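Local coordinates for protein peptide chain release factor subunit 1 (Aeropyrum pernix, PDB 3AGK) that probably directs the termination of nascent peptide synthesis on the ribosome in response to the stop codons UAA, UAG and UGA, at residues 283-288 / 341-346; 317-322 / 329-334; 353-356 / 362-365. All coordinates share one frame; numbering follows the deposited sequence.

Interaction 1 (283-288 / 341-346)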
# COMPACT_ATOMS: atom_id res chain seq x y z
N VAL A 283 -2.93 16.59 4.26
CA VAL A 283 -3.86 17.07 5.28
C VAL A 283 -3.80 18.59 5.42
O VAL A 283 -4.83 19.27 5.42
CB VAL A 283 -3.59 16.41 6.66
CG1 VAL A 283 -4.34 17.15 7.75
CG2 VAL A 283 -3.98 14.93 6.66
N ASN A 284 -2.60 19.15 5.55
CA ASN A 284 -2.49 20.60 5.65
C ASN A 284 -3.08 21.32 4.43
O ASN A 284 -3.70 22.38 4.58
CB ASN A 284 -1.05 21.03 5.88
CG ASN A 284 -0.56 20.61 7.23
OD1 ASN A 284 -1.35 20.42 8.16
ND2 ASN A 284 0.75 20.45 7.36
N ALA A 285 -2.90 20.75 3.25
CA ALA A 285 -3.43 21.37 2.04
C ALA A 285 -4.95 21.40 2.10
O ALA A 285 -5.57 22.44 1.85
CB ALA A 285 -2.94 20.65 0.79
N MET A 286 -5.56 20.27 2.45
CA MET A 286 -7.02 20.19 2.59
C MET A 286 -7.58 21.20 3.59
O MET A 286 -8.59 21.85 3.33
CB MET A 286 -7.43 18.79 3.02
CG MET A 286 -8.01 17.97 1.91
SD MET A 286 -9.57 18.59 1.24
CE MET A 286 -9.45 17.79 -0.34
N GLU A 287 -6.92 21.33 4.73
CA GLU A 287 -7.34 22.30 5.74
C GLU A 287 -7.17 23.75 5.27
O GLU A 287 -8.05 24.58 5.48
CB GLU A 287 -6.59 22.07 7.05
CG GLU A 287 -6.96 20.75 7.72
CD GLU A 287 -6.14 20.49 8.97
OE1 GLU A 287 -6.34 19.42 9.59
OE2 GLU A 287 -5.30 21.35 9.32
N GLU A 288 -6.03 24.06 4.65
CA GLU A 288 -5.84 25.40 4.11
C GLU A 288 -6.95 25.73 3.10
O GLU A 288 -7.54 26.81 3.13
CB GLU A 288 -4.47 25.53 3.45
CG GLU A 288 -4.22 26.88 2.80
CD GLU A 288 -2.83 27.00 2.18
OE1 GLU A 288 -2.09 25.99 2.17
OE2 GLU A 288 -2.49 28.10 1.70
N GLN A 341 2.23 23.23 -7.15
CA GLN A 341 2.47 21.98 -6.45
C GLN A 341 1.22 21.11 -6.50
O GLN A 341 0.09 21.59 -6.31
CB GLN A 341 2.90 22.21 -5.01
CG GLN A 341 3.30 20.92 -4.31
CD GLN A 341 4.25 20.05 -5.14
OE1 GLN A 341 3.86 19.47 -6.16
NE2 GLN A 341 5.50 19.96 -4.70
N VAL A 342 1.42 19.84 -6.78
CA VAL A 342 0.33 18.90 -6.84
C VAL A 342 0.19 18.15 -5.53
O VAL A 342 1.16 17.59 -5.03
CB VAL A 342 0.55 17.85 -7.92
CG1 VAL A 342 -0.58 16.82 -7.90
CG2 VAL A 342 0.67 18.54 -9.28
N ILE A 343 -1.01 18.18 -4.97
CA ILE A 343 -1.38 17.31 -3.86
C ILE A 343 -2.45 16.34 -4.36
O ILE A 343 -3.57 16.74 -4.70
CB ILE A 343 -1.96 18.12 -2.67
CG1 ILE A 343 -0.94 19.13 -2.14
CG2 ILE A 343 -2.46 17.17 -1.57
CD1 ILE A 343 0.26 18.52 -1.41
N VAL A 344 -2.10 15.06 -4.45
CA VAL A 344 -3.10 14.07 -4.79
C VAL A 344 -3.86 13.66 -3.53
O VAL A 344 -3.27 13.24 -2.55
CB VAL A 344 -2.50 12.82 -5.46
CG1 VAL A 344 -3.61 11.87 -5.87
CG2 VAL A 344 -1.69 13.22 -6.68
N VAL A 345 -5.18 13.81 -3.56
CA VAL A 345 -6.01 13.49 -2.41
C VAL A 345 -6.46 12.03 -2.44
O VAL A 345 -7.24 11.63 -3.31
CB VAL A 345 -7.24 14.41 -2.33
CG1 VAL A 345 -8.16 13.97 -1.18
CG2 VAL A 345 -6.80 15.87 -2.19
N PRO A 346 -5.96 11.22 -1.49
CA PRO A 346 -6.32 9.80 -1.53
C PRO A 346 -7.77 9.62 -1.12
O PRO A 346 -8.32 10.44 -0.38
CB PRO A 346 -5.37 9.18 -0.50
CG PRO A 346 -5.13 10.29 0.49
CD PRO A 346 -5.10 11.54 -0.34

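Interaction 2 (317-322 / 329-334)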
# COMPACT_ATOMS: atom_id res chain seq x y z
N LYS A 317 -0.94 28.11 -6.46
CA LYS A 317 0.21 27.57 -5.72
C LYS A 317 0.11 26.07 -5.48
O LYS A 317 1.11 25.35 -5.60
CB LYS A 317 0.49 28.33 -4.41
CG LYS A 317 -0.45 28.07 -3.28
CD LYS A 317 0.14 28.61 -1.99
CE LYS A 317 -0.69 28.18 -0.79
NZ LYS A 317 0.08 28.23 0.49
N THR A 318 -1.08 25.57 -5.16
CA THR A 318 -1.25 24.13 -5.03
C THR A 318 -2.54 23.64 -5.67
O THR A 318 -3.62 24.18 -5.45
CB THR A 318 -1.18 23.63 -3.55
OG1 THR A 318 -2.39 23.96 -2.87
CG2 THR A 318 -0.01 24.25 -2.81
N LEU A 319 -2.39 22.59 -6.48
CA LEU A 319 -3.51 21.91 -7.11
C LEU A 319 -3.87 20.65 -6.31
O LEU A 319 -3.03 19.78 -6.13
CB LEU A 319 -3.14 21.50 -8.53
CG LEU A 319 -4.22 20.97 -9.46
CD1 LEU A 319 -5.38 21.94 -9.52
CD2 LEU A 319 -3.66 20.73 -10.86
N LEU A 320 -5.10 20.58 -5.82
CA LEU A 320 -5.57 19.40 -5.09
C LEU A 320 -6.38 18.55 -6.02
O LEU A 320 -7.39 19.01 -6.57
CB LEU A 320 -6.44 19.81 -3.91
CG LEU A 320 -5.77 20.55 -2.75
CD1 LEU A 320 -6.64 21.68 -2.27
CD2 LEU A 320 -5.51 19.57 -1.64
N ILE A 321 -5.95 17.30 -6.22
CA ILE A 321 -6.62 16.41 -7.16
C ILE A 321 -6.97 15.08 -6.53
O ILE A 321 -6.09 14.34 -6.10
CB ILE A 321 -5.75 16.12 -8.40
CG1 ILE A 321 -5.05 17.39 -8.87
CG2 ILE A 321 -6.60 15.49 -9.51
CD1 ILE A 321 -4.04 17.13 -9.96
N HIS A 322 -8.27 14.78 -6.47
CA HIS A 322 -8.74 13.49 -5.96
C HIS A 322 -8.26 12.35 -6.86
O HIS A 322 -8.39 12.40 -8.08
CB HIS A 322 -10.27 13.49 -5.84
CG HIS A 322 -10.82 12.38 -4.99
ND1 HIS A 322 -10.95 11.08 -5.45
CD2 HIS A 322 -11.29 12.38 -3.72
CE1 HIS A 322 -11.46 10.33 -4.49
NE2 HIS A 322 -11.68 11.10 -3.43
N GLU A 329 -3.71 12.58 -14.37
CA GLU A 329 -2.36 12.86 -14.82
C GLU A 329 -2.31 14.10 -15.71
O GLU A 329 -1.31 14.82 -15.72
CB GLU A 329 -1.75 11.66 -15.53
CG GLU A 329 -0.23 11.66 -15.52
CD GLU A 329 0.36 11.61 -14.12
OE1 GLU A 329 -0.33 11.13 -13.19
OE2 GLU A 329 1.52 12.05 -13.94
N GLU A 330 -3.39 14.34 -16.44
CA GLU A 330 -3.47 15.52 -17.28
C GLU A 330 -3.30 16.77 -16.45
O GLU A 330 -2.48 17.63 -16.77
CB GLU A 330 -4.78 15.56 -18.05
CG GLU A 330 -4.85 14.52 -19.15
CD GLU A 330 -6.15 14.56 -19.90
OE1 GLU A 330 -6.57 13.50 -20.42
OE2 GLU A 330 -6.77 15.65 -19.95
N TRP A 331 -4.07 16.87 -15.37
CA TRP A 331 -3.92 17.98 -14.44
C TRP A 331 -2.52 18.05 -13.81
O TRP A 331 -2.02 19.14 -13.52
CB TRP A 331 -5.00 17.94 -13.37
CG TRP A 331 -6.34 18.19 -13.96
CD1 TRP A 331 -7.30 17.27 -14.24
CD2 TRP A 331 -6.86 19.45 -14.37
NE1 TRP A 331 -8.39 17.88 -14.80
CE2 TRP A 331 -8.15 19.22 -14.89
CE3 TRP A 331 -6.36 20.76 -14.34
CZ2 TRP A 331 -8.95 20.25 -15.37
CZ3 TRP A 331 -7.15 21.78 -14.82
CH2 TRP A 331 -8.44 21.52 -15.33
N VAL A 332 -1.89 16.90 -13.62
CA VAL A 332 -0.51 16.86 -13.12
C VAL A 332 0.45 17.52 -14.11
O VAL A 332 1.25 18.38 -13.74
CB VAL A 332 -0.04 15.43 -12.83
CG1 VAL A 332 1.45 15.40 -12.60
CG2 VAL A 332 -0.77 14.88 -11.61
N GLU A 333 0.37 17.11 -15.37
CA GLU A 333 1.18 17.72 -16.41
C GLU A 333 0.95 19.23 -16.41
O GLU A 333 1.89 20.02 -16.33
CB GLU A 333 0.83 17.12 -17.77
CG GLU A 333 1.45 17.84 -18.97
CD GLU A 333 2.94 17.57 -19.15
OE1 GLU A 333 3.53 16.90 -18.27
OE2 GLU A 333 3.51 18.01 -20.17
N LYS A 334 -0.32 19.62 -16.50
CA LYS A 334 -0.69 21.03 -16.52
C LYS A 334 -0.12 21.77 -15.30
O LYS A 334 0.24 22.94 -15.40
CB LYS A 334 -2.21 21.18 -16.60
CG LYS A 334 -2.85 20.39 -17.76
CD LYS A 334 -4.39 20.48 -17.78
CE LYS A 334 -5.03 19.44 -18.71
NZ LYS A 334 -6.51 19.40 -18.59

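Interaction 3 (353-356 / 362-365)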
# COMPACT_ATOMS: atom_id res chain seq x y z
N GLU A 353 -14.12 12.19 0.31
CA GLU A 353 -15.42 12.00 -0.33
C GLU A 353 -16.20 13.32 -0.45
O GLU A 353 -16.89 13.55 -1.43
CB GLU A 353 -16.25 10.96 0.42
CG GLU A 353 -17.00 11.49 1.62
CD GLU A 353 -18.11 10.54 2.07
OE1 GLU A 353 -18.25 10.33 3.29
OE2 GLU A 353 -18.82 10.00 1.19
N TRP A 354 -16.08 14.18 0.56
CA TRP A 354 -16.69 15.49 0.52
C TRP A 354 -16.10 16.32 -0.62
O TRP A 354 -16.83 16.94 -1.40
CB TRP A 354 -16.47 16.18 1.86
CG TRP A 354 -16.68 17.65 1.77
CD1 TRP A 354 -17.88 18.30 1.80
CD2 TRP A 354 -15.68 18.65 1.61
NE1 TRP A 354 -17.68 19.65 1.67
CE2 TRP A 354 -16.33 19.89 1.55
CE3 TRP A 354 -14.29 18.62 1.50
CZ2 TRP A 354 -15.64 21.10 1.40
CZ3 TRP A 354 -13.60 19.80 1.37
CH2 TRP A 354 -14.28 21.03 1.31
N PHE A 355 -14.76 16.33 -0.69
CA PHE A 355 -14.01 17.02 -1.73
C PHE A 355 -14.43 16.58 -3.13
O PHE A 355 -14.63 17.42 -4.02
CB PHE A 355 -12.51 16.77 -1.54
CG PHE A 355 -11.63 17.44 -2.59
CD1 PHE A 355 -11.64 18.82 -2.74
CD2 PHE A 355 -10.78 16.69 -3.39
CE1 PHE A 355 -10.83 19.43 -3.70
CE2 PHE A 355 -9.97 17.29 -4.34
CZ PHE A 355 -9.99 18.66 -4.50
N LEU A 356 -14.56 15.27 -3.32
CA LEU A 356 -15.00 14.71 -4.58
C LEU A 356 -16.46 15.07 -4.88
O LEU A 356 -16.83 15.32 -6.03
CB LEU A 356 -14.85 13.18 -4.55
CG LEU A 356 -15.28 12.47 -5.84
CD1 LEU A 356 -14.39 12.95 -6.99
CD2 LEU A 356 -15.24 10.95 -5.70
N LEU A 362 -11.48 18.34 -7.71
CA LEU A 362 -10.50 19.23 -8.36
C LEU A 362 -10.62 20.65 -7.83
O LEU A 362 -11.65 21.30 -8.01
CB LEU A 362 -10.76 19.28 -9.87
CG LEU A 362 -9.68 19.37 -10.95
CD1 LEU A 362 -10.14 20.34 -12.06
CD2 LEU A 362 -8.32 19.74 -10.43
N ALA A 363 -9.56 21.16 -7.20
CA ALA A 363 -9.57 22.54 -6.75
C ALA A 363 -8.15 23.05 -6.57
O ALA A 363 -7.22 22.25 -6.46
CB ALA A 363 -10.36 22.70 -5.46
N GLY A 364 -7.98 24.37 -6.57
CA GLY A 364 -6.67 24.96 -6.40
C GLY A 364 -6.66 25.97 -5.27
O GLY A 364 -7.64 26.66 -5.02
N ILE A 365 -5.54 26.04 -4.57
CA ILE A 365 -5.29 27.18 -3.71
C ILE A 365 -4.44 28.19 -4.51
O ILE A 365 -3.41 27.83 -5.08
CB ILE A 365 -4.56 26.78 -2.43
CG1 ILE A 365 -5.37 25.72 -1.66
CG2 ILE A 365 -4.26 28.03 -1.56
CD1 ILE A 365 -4.57 25.03 -0.54

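Interaction 1 (283-288 / 341-346)
Met286 and Val345 meet with the two side chains crossing at about a right angle, the terminal methyl of the thioether chain against the valine, while one residue earlier on the helix Ala285 lies against Ile343. Met286 does not set out directly at the strand; its CA-CB bond leaves along the flank of the contact, and a bend further along the chain (chi2 -64°) brings the terminal methyl round. There CE reaches both branches of the valine, 3.8 Å from Val345 CG2 and 4.1 Å from Val345 CG1, with SD held further back.

The second pair spans less side chain and is more direct. Ala285 and Ile343 point their CA-CB bonds at each other, and Ala285 CB comes 3.9 Å from Ile343 CG1. The isoleucine offers its CG1 methylene, which chi1 (-60°) sets beside its backbone N and anti to the carbonyl carbon. The different reach of the two pairs follows the backbones: the CA atoms of Ala285 and Ile343 are 7.4 Å apart, those of Met286 and Val345 8.4 Å.

No hydrogen bond joins the segments; this is apolar packing of helix 277-294 on a sheet. Leu320 of the neighbouring strand 316-322 touches Ala285, Ile343 and Val345, and Phe355 of helix 352-359 packs against both Met286 and Val345.

Interaction 2 (317-322 / 329-334)
Leu319 is the first residue of 317-322 to touch helix 329-334, and it does so at Trp331. Its CG stands anti to the backbone N (chi1 -170°), which sends the branched end out towards the helix. Leu319 CD2 lies 3.5 Å from the backbone Trp331 O and 4.0 Å from Trp331 CB, the two side chains crossing at about a right angle. Just before it, Lys317 and Thr318 form a classic beta bulge opposite Ile365 of strand 362-366.

Leu320 turns to the other face of the sheet, where it meets Phe355. Ile321 faces the helix again. It is reached through its extended outer arm (chi2 172°), whose methyl does all the touching: Ile321 CD1 is 3.6 Å from Trp331 CB and, more loosely, 4.3 Å from Val332 CG2. The methylene of Trp331 is thus shared by two strand residues, because Leu319 and Ile321, two positions apart on the strand, turn to the same face of the sheet.

Trp331 itself starts towards the strand, but its indole then leads away, to Leu362 and to Glu304 and Val307 of helix 304-312. Its NE1 is hydrogen-bonded to Asp327 OD2, which would fix the ring's rotation. Lys334 NZ sits 4.0 Å above the ring plane, over its centre; the same ammonium makes a long salt bridge with Glu330.

The axes of strand 318-322 and helix 329-334 run almost antiparallel (170°) and approach to 9.7 Å. This is the packing of a beta-alpha-beta crossover, in which helix 328-335 links the neighbouring parallel strands 316-322 and 341-345 of the alpha/beta domain 3 of the eRF1 family.

Interaction 3 (353-356 / 362-365)
Phe355 carries the whole contact with Leu362 and Ala363, where helix 352-359 gives way to strand 362-366 and so folds back over the mixed sheet of the alpha/beta eRF1 domain 3. A chi1 of 180° swings the ring out from the helix, opposite the backbone N, and the far end of the ring does the touching.

At Leu362 the main chain is what the ring meets, since the CA-CB bond of Leu362 points away from the helix, and its side chain touches Val307 of helix 304-312. Phe355 CZ approaches Leu362 N to 3.6 Å, obliquely to the ring. One residue on, Ala363 turns its CB towards the helix, and its backbone N lies at the ring edge, near the plane, 3.7 Å from Phe355 CZ. The strand is held here by a backbone hydrogen bond of Ala363 to Leu320, whose side chain also touches Phe355. Cutting Phe355 back to an alanine is likely to leave a gap between helix and strand and deprive the Ala363 methyl of the ring edge it rests on. The methyl of Ala363 approaches in the plane of the ring, CB standing 3.7 Å from Phe355 CE1.

The three contacts pack the two faces of one sheet, with strand 316-322 between the other two. Main-chain pairs stitch it to its neighbours: Leu319 N lies 2.7 Å from Gln341 O, between interactions 2 and 1, and Leu320 N lies 2.8 Å from Ala363 O, between interactions 2 and 3. Interactions 1 and 3 share a face and an apolar core, their centres about 9 Å apart, and Val345 CG2 comes 4.1 Å from Phe355 CE2. Interaction 2 covers the reverse face, its centre about 11 Å from each of the others; there Trp331 CZ2 packs 3.5 Å from Leu362 CD1. Along the chain, interaction 2 is nested inside interaction 1, and interaction 3 follows.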